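Local coordinates for DNA mismatch repair protein MutS (PDB 1EWQ) that recognises mismatched bases in DNA at the start of mismatch repair and has a weak ATPase activity, at residues R299-E310 and Y542-R550. Numbering follows the deposited sequence.
Sequences RGPLEARLDRVE and YVRPRFGDR
Segment 299-310, part of helix 299-314, lies beside segment 542-550, extended from Tyr542 to Phe547, with Arg299 level with Phe547 at one end and the CA atoms of Leu306 and Arg544 7.2 Å apart further along. Arg544 carries the polar half. Its CG stands anti to the backbone N (chi1 176°) and the chain runs out straight, laying the guanidinium against the helix with CB of Leu306 3.5 Å from CZ of Arg544, over the centre of one face. Around the rim, NH1 and NH2 converge end-on on one oxygen, OD1 of Asp307, the shorter bond being 2.8 Å from Arg544 NH1. Arg544 NH2 also reaches OE1 of Glu303 at 3.2 Å, nearly straight but from above the carboxylate plane, while NH1 makes a weak bond to OE1 of Glu310. A water accepts from NE and donates to Glu303 OE1 and Pro545 O. An alanine in place of Arg544 would probably leave Asp307 OD1 without its two-nitrogen partner, take one of two arginines from Glu303, and remove the flat group over CB of Leu306. Next to the ion pairs, the edge of the Phe547 ring meets the Glu303 carboxylate, and its CE1 lies 3.8 Å from CD1 of Leu306; Ala603 of helix 589-603 also touches this ring. Arg299 runs alongside Phe547, antiparallel to it, and its NH2 donates to Phe547 O (3.2 Å). The charged groups thus line one side of the contact and a small apolar cluster the other, joining a domain III helix to edge strand 546-547, which pairs with strand 613-616 of the ATPase region. With Arg544 shared among three acids, Glu303 also paired to Arg299 and Glu310 to Arg314, the positive charges probably balance the carboxylates crowded along the helix face.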
ATOM      1  N   ARG C 299       9.461  43.003   0.663  1.00 30.69           N
ATOM      2  CA  ARG C 299      10.864  43.076   1.046  1.00 31.40           C
ATOM      3  C   ARG C 299      11.074  43.282   2.547  1.00 30.84           C
ATOM      4  O   ARG C 299      11.839  42.557   3.179  1.00 31.21           O
ATOM      5  CB  ARG C 299      11.522  44.221   0.280  1.00 32.04           C
ATOM      6  CG  ARG C 299      13.040  44.236   0.275  1.00 33.67           C
ATOM      7  CD  ARG C 299      13.486  45.460  -0.508  1.00 35.40           C
ATOM      8  NE  ARG C 299      14.873  45.405  -0.943  1.00 36.73           N
ATOM      9  CZ  ARG C 299      15.914  45.486  -0.128  1.00 37.82           C
ATOM     10  NH1 ARG C 299      15.719  45.626   1.179  1.00 38.33           N
ATOM     11  NH2 ARG C 299      17.149  45.434  -0.623  1.00 38.18           N
ATOM     12  N   GLY C 300      10.393  44.281   3.100  1.00 30.45           N
ATOM     13  CA  GLY C 300      10.516  44.606   4.510  1.00 29.73           C
ATOM     14  C   GLY C 300      10.358  43.426   5.448  1.00 29.15           C
ATOM     15  O   GLY C 300      11.276  43.124   6.212  1.00 29.16           O
ATOM     16  N   PRO C 301       9.197  42.753   5.439  1.00 28.71           N
ATOM     17  CA  PRO C 301       9.054  41.610   6.344  1.00 28.19           C
ATOM     18  C   PRO C 301      10.066  40.498   6.046  1.00 27.88           C
ATOM     19  O   PRO C 301      10.506  39.794   6.958  1.00 27.93           O
ATOM     20  CB  PRO C 301       7.594  41.183   6.157  1.00 28.09           C
ATOM     21  CG  PRO C 301       7.175  41.812   4.863  1.00 28.63           C
ATOM     22  CD  PRO C 301       7.905  43.117   4.834  1.00 28.40           C
ATOM     23  N   LEU C 302      10.454  40.356   4.786  1.00 27.75           N
ATOM     24  CA  LEU C 302      11.433  39.330   4.437  1.00 27.72           C
ATOM     25  C   LEU C 302      12.790  39.661   5.051  1.00 27.83           C
ATOM     26  O   LEU C 302      13.449  38.797   5.617  1.00 27.85           O
ATOM     27  CB  LEU C 302      11.561  39.192   2.917  1.00 27.28           C
ATOM     28  CG  LEU C 302      10.405  38.427   2.259  1.00 27.16           C
ATOM     29  CD1 LEU C 302      10.467  38.602   0.754  1.00 26.79           C
ATOM     30  CD2 LEU C 302      10.467  36.947   2.655  1.00 26.60           C
ATOM     31  N   GLU C 303      13.203  40.919   4.949  1.00 27.85           N
ATOM     32  CA  GLU C 303      14.487  41.334   5.516  1.00 28.51           C
ATOM     33  C   GLU C 303      14.467  41.140   7.039  1.00 27.97           C
ATOM     34  O   GLU C 303      15.497  40.851   7.647  1.00 28.57           O
ATOM     35  CB  GLU C 303      14.777  42.800   5.165  1.00 29.00           C
ATOM     36  CG  GLU C 303      14.758  43.091   3.657  1.00 29.99           C
ATOM     37  CD  GLU C 303      16.041  42.681   2.945  1.00 30.94           C
ATOM     38  OE1 GLU C 303      16.703  41.716   3.386  1.00 31.42           O
ATOM     39  OE2 GLU C 303      16.389  43.321   1.929  1.00 31.52           O
ATOM     40  N   ALA C 304      13.295  41.279   7.653  1.00 27.13           N
ATOM     41  CA  ALA C 304      13.168  41.093   9.096  1.00 26.62           C
ATOM     42  C   ALA C 304      13.339  39.611   9.440  1.00 26.00           C
ATOM     43  O   ALA C 304      13.965  39.273  10.440  1.00 25.83           O
ATOM     44  CB  ALA C 304      11.807  41.605   9.593  1.00 26.20           C
ATOM     45  N   ARG C 305      12.778  38.731   8.614  1.00 25.67           N
ATOM     46  CA  ARG C 305      12.920  37.298   8.857  1.00 25.35           C
ATOM     47  C   ARG C 305      14.393  36.922   8.680  1.00 25.20           C
ATOM     48  O   ARG C 305      14.943  36.137   9.451  1.00 25.54           O
ATOM     49  CB  ARG C 305      12.068  36.475   7.876  1.00 24.78           C
ATOM     50  CG  ARG C 305      10.550  36.443   8.134  1.00 23.78           C
ATOM     51  CD  ARG C 305       9.873  35.502   7.112  1.00 23.54           C
ATOM     52  NE  ARG C 305       8.416  35.447   7.252  1.00 23.12           N
ATOM     53  CZ  ARG C 305       7.597  34.758   6.458  1.00 23.00           C
ATOM     54  NH1 ARG C 305       8.076  34.043   5.448  1.00 22.53           N
ATOM     55  NH2 ARG C 305       6.284  34.799   6.666  1.00 23.02           N
ATOM     56  N   LEU C 306      15.031  37.481   7.658  1.00 24.91           N
ATOM     57  CA  LEU C 306      16.436  37.177   7.409  1.00 24.93           C
ATOM     58  C   LEU C 306      17.307  37.710   8.539  1.00 25.08           C
ATOM     59  O   LEU C 306      18.327  37.109   8.869  1.00 25.44           O
ATOM     60  CB  LEU C 306      16.887  37.754   6.056  1.00 24.50           C
ATOM     61  CG  LEU C 306      16.374  37.025   4.806  1.00 24.30           C
ATOM     62  CD1 LEU C 306      16.739  37.827   3.569  1.00 23.85           C
ATOM     63  CD2 LEU C 306      16.955  35.601   4.736  1.00 23.02           C
ATOM     64  N   ASP C 307      16.917  38.832   9.144  1.00 25.18           N
ATOM     65  CA  ASP C 307      17.706  39.359  10.252  1.00 25.30           C
ATOM     66  C   ASP C 307      17.692  38.363  11.397  1.00 25.70           C
ATOM     67  O   ASP C 307      18.741  38.045  11.944  1.00 25.59           O
ATOM     68  CB  ASP C 307      17.189  40.718  10.729  1.00 25.01           C
ATOM     69  CG  ASP C 307      17.494  41.822   9.745  1.00 25.52           C
ATOM     70  OD1 ASP C 307      18.533  41.722   9.058  1.00 25.89           O
ATOM     71  OD2 ASP C 307      16.709  42.792   9.648  1.00 25.98           O
ATOM     72  N   ARG C 308      16.514  37.847  11.745  1.00 26.05           N
ATOM     73  CA  ARG C 308      16.428  36.877  12.825  1.00 26.70           C
ATOM     74  C   ARG C 308      17.200  35.589  12.515  1.00 26.46           C
ATOM     75  O   ARG C 308      17.823  34.998  13.402  1.00 26.20           O
ATOM     76  CB  ARG C 308      14.965  36.562  13.138  1.00 28.33           C
ATOM     77  CG  ARG C 308      14.229  37.728  13.787  1.00 30.51           C
ATOM     78  CD  ARG C 308      12.984  37.263  14.535  1.00 32.94           C
ATOM     79  NE  ARG C 308      13.129  37.443  15.979  1.00 34.18           N
ATOM     80  CZ  ARG C 308      14.069  36.851  16.715  1.00 35.53           C
ATOM     81  NH1 ARG C 308      14.938  36.027  16.142  1.00 35.79           N
ATOM     82  NH2 ARG C 308      14.177  37.118  18.017  1.00 35.73           N
ATOM     83  N   VAL C 309      17.159  35.152  11.260  1.00 26.30           N
ATOM     84  CA  VAL C 309      17.874  33.942  10.857  1.00 26.28           C
ATOM     85  C   VAL C 309      19.372  34.197  11.025  1.00 26.68           C
ATOM     86  O   VAL C 309      20.081  33.443  11.693  1.00 26.10           O
ATOM     87  CB  VAL C 309      17.615  33.599   9.370  1.00 26.40           C
ATOM     88  CG1 VAL C 309      18.437  32.384   8.955  1.00 26.04           C
ATOM     89  CG2 VAL C 309      16.131  33.357   9.144  1.00 26.44           C
ATOM     90  N   GLU C 310      19.837  35.279  10.412  1.00 27.21           N
ATOM     91  CA  GLU C 310      21.243  35.653  10.474  1.00 27.98           C
ATOM     92  C   GLU C 310      21.714  35.735  11.914  1.00 27.85           C
ATOM     93  O   GLU C 310      22.837  35.354  12.230  1.00 27.70           O
ATOM     94  CB  GLU C 310      21.456  37.002   9.790  1.00 28.82           C
ATOM     95  CG  GLU C 310      22.907  37.436   9.722  1.00 30.45           C
ATOM     96  CD  GLU C 310      23.125  38.545   8.707  1.00 31.19           C
ATOM     97  OE1 GLU C 310      22.660  39.675   8.938  1.00 32.17           O
ATOM     98  OE2 GLU C 310      23.753  38.278   7.663  1.00 32.35           O
ATOM     99  N   TYR C 542      24.645  27.840   3.354  1.00 25.25           N
ATOM    100  CA  TYR C 542      23.752  28.719   2.592  1.00 25.19           C
ATOM    101  C   TYR C 542      24.106  30.166   2.902  1.00 25.27           C
ATOM    102  O   TYR C 542      24.727  30.457   3.929  1.00 25.36           O
ATOM    103  CB  TYR C 542      22.284  28.519   2.981  1.00 24.76           C
ATOM    104  CG  TYR C 542      21.643  27.216   2.591  1.00 24.16           C
ATOM    105  CD1 TYR C 542      22.328  26.255   1.842  1.00 24.18           C
ATOM    106  CD2 TYR C 542      20.325  26.945   2.968  1.00 24.34           C
ATOM    107  CE1 TYR C 542      21.705  25.051   1.473  1.00 24.03           C
ATOM    108  CE2 TYR C 542      19.699  25.750   2.606  1.00 24.25           C
ATOM    109  CZ  TYR C 542      20.392  24.816   1.863  1.00 24.23           C
ATOM    110  OH  TYR C 542      19.758  23.652   1.515  1.00 25.02           O
ATOM    111  N   VAL C 543      23.696  31.086   2.037  1.00 25.39           N
ATOM    112  CA  VAL C 543      24.003  32.487   2.283  1.00 25.76           C
ATOM    113  C   VAL C 543      22.771  33.373   2.243  1.00 25.95           C
ATOM    114  O   VAL C 543      21.746  33.006   1.667  1.00 25.93           O
ATOM    115  CB  VAL C 543      25.029  33.005   1.265  1.00 25.89           C
ATOM    116  CG1 VAL C 543      26.282  32.122   1.319  1.00 26.67           C
ATOM    117  CG2 VAL C 543      24.434  32.997  -0.135  1.00 25.44           C
ATOM    118  N   ARG C 544      22.871  34.542   2.864  1.00 26.27           N
ATOM    119  CA  ARG C 544      21.758  35.479   2.875  1.00 26.84           C
ATOM    120  C   ARG C 544      21.623  36.150   1.518  1.00 27.30           C
ATOM    121  O   ARG C 544      22.589  36.719   1.000  1.00 27.31           O
ATOM    122  CB  ARG C 544      21.946  36.559   3.955  1.00 26.08           C
ATOM    123  CG  ARG C 544      20.837  37.611   3.940  1.00 25.84           C
ATOM    124  CD  ARG C 544      20.911  38.557   5.131  1.00 25.42           C
ATOM    125  NE  ARG C 544      19.871  39.583   5.078  1.00 24.92           N
ATOM    126  CZ  ARG C 544      19.385  40.214   6.142  1.00 24.34           C
ATOM    127  NH1 ARG C 544      19.840  39.928   7.352  1.00 24.26           N
ATOM    128  NH2 ARG C 544      18.429  41.120   5.996  1.00 24.28           N
ATOM    129  N   PRO C 545      20.424  36.070   0.911  1.00 27.69           N
ATOM    130  CA  PRO C 545      20.128  36.666  -0.393  1.00 28.32           C
ATOM    131  C   PRO C 545      19.813  38.158  -0.289  1.00 28.97           C
ATOM    132  O   PRO C 545      19.310  38.628   0.725  1.00 28.87           O
ATOM    133  CB  PRO C 545      18.912  35.870  -0.857  1.00 28.42           C
ATOM    134  CG  PRO C 545      18.175  35.668   0.427  1.00 27.93           C
ATOM    135  CD  PRO C 545      19.297  35.225   1.350  1.00 27.68           C
ATOM    136  N   ARG C 546      20.113  38.899  -1.346  1.00 29.98           N
ATOM    137  CA  ARG C 546      19.829  40.322  -1.367  1.00 31.18           C
ATOM    138  C   ARG C 546      18.733  40.512  -2.409  1.00 31.35           C
ATOM    139  O   ARG C 546      18.703  39.812  -3.411  1.00 30.65           O
ATOM    140  CB  ARG C 546      21.071  41.110  -1.766  1.00 32.06           C
ATOM    141  CG  ARG C 546      22.329  40.746  -0.986  1.00 34.18           C
ATOM    142  CD  ARG C 546      22.177  40.982   0.509  1.00 35.78           C
ATOM    143  NE  ARG C 546      23.352  40.521   1.249  1.00 37.44           N
ATOM    144  CZ  ARG C 546      23.478  40.582   2.574  1.00 38.25           C
ATOM    145  NH1 ARG C 546      22.499  41.087   3.317  1.00 38.50           N
ATOM    146  NH2 ARG C 546      24.582  40.134   3.161  1.00 38.84           N
ATOM    147  N   PHE C 547      17.833  41.458  -2.170  1.00 31.89           N
ATOM    148  CA  PHE C 547      16.739  41.694  -3.105  1.00 32.95           C
ATOM    149  C   PHE C 547      16.947  42.942  -3.954  1.00 33.81           C
ATOM    150  O   PHE C 547      17.365  43.980  -3.451  1.00 33.79           O
ATOM    151  CB  PHE C 547      15.411  41.793  -2.343  1.00 32.32           C
ATOM    152  CG  PHE C 547      15.097  40.573  -1.528  1.00 31.71           C
ATOM    153  CD1 PHE C 547      15.228  40.590  -0.148  1.00 31.63           C
ATOM    154  CD2 PHE C 547      14.710  39.393  -2.153  1.00 31.42           C
ATOM    155  CE1 PHE C 547      14.977  39.442   0.603  1.00 32.00           C
ATOM    156  CE2 PHE C 547      14.457  38.238  -1.419  1.00 31.37           C
ATOM    157  CZ  PHE C 547      14.590  38.258  -0.043  1.00 31.73           C
ATOM    158  N   GLY C 548      16.647  42.815  -5.243  1.00 34.88           N
ATOM    159  CA  GLY C 548      16.785  43.910  -6.191  1.00 36.25           C
ATOM    160  C   GLY C 548      15.965  43.550  -7.422  1.00 37.48           C
ATOM    161  O   GLY C 548      15.075  42.703  -7.330  1.00 37.85           O
ATOM    162  N   ASP C 549      16.223  44.165  -8.571  1.00 38.16           N
ATOM    163  CA  ASP C 549      15.443  43.798  -9.752  1.00 39.04           C
ATOM    164  C   ASP C 549      16.213  42.849 -10.658  1.00 38.83           C
ATOM    165  O   ASP C 549      15.679  42.311 -11.624  1.00 39.26           O
ATOM    166  CB  ASP C 549      15.007  45.035 -10.539  1.00 40.15           C
ATOM    167  CG  ASP C 549      14.391  44.676 -11.884  1.00 41.38           C
ATOM    168  OD1 ASP C 549      15.168  44.424 -12.837  1.00 42.04           O
ATOM    169  OD2 ASP C 549      13.138  44.625 -11.983  1.00 41.75           O
ATOM    170  N   ARG C 550      17.473  42.631 -10.330  1.00 38.56           N
ATOM    171  CA  ARG C 550      18.296  41.734 -11.114  1.00 38.22           C
ATOM    172  C   ARG C 550      18.449  40.411 -10.392  1.00 37.25           C
ATOM    173  O   ARG C 550      18.534  40.369  -9.162  1.00 36.91           O
ATOM    174  CB  ARG C 550      19.684  42.342 -11.331  1.00 39.32           C
ATOM    175  CG  ARG C 550      19.759  43.268 -12.509  1.00 41.47           C
ATOM    176  CD  ARG C 550      20.910  44.261 -12.390  1.00 42.95           C
ATOM    177  NE  ARG C 550      21.064  45.034 -13.622  1.00 44.48           N
ATOM    178  CZ  ARG C 550      20.059  45.592 -14.300  1.00 45.23           C
ATOM    179  NH1 ARG C 550      18.803  45.471 -13.871  1.00 45.44           N
ATOM    180  NH2 ARG C 550      20.313  46.266 -15.420  1.00 45.80           N
TER
HETATM  181  O   HOH W   1      19.069  40.444   2.569  1.00 25.91           O
HETATM  182  O   HOH W   2      18.426  42.960   0.422  1.00 32.67           O
HETATM  183  O   HOH W   3      23.391  41.082   6.565  1.00 33.57           O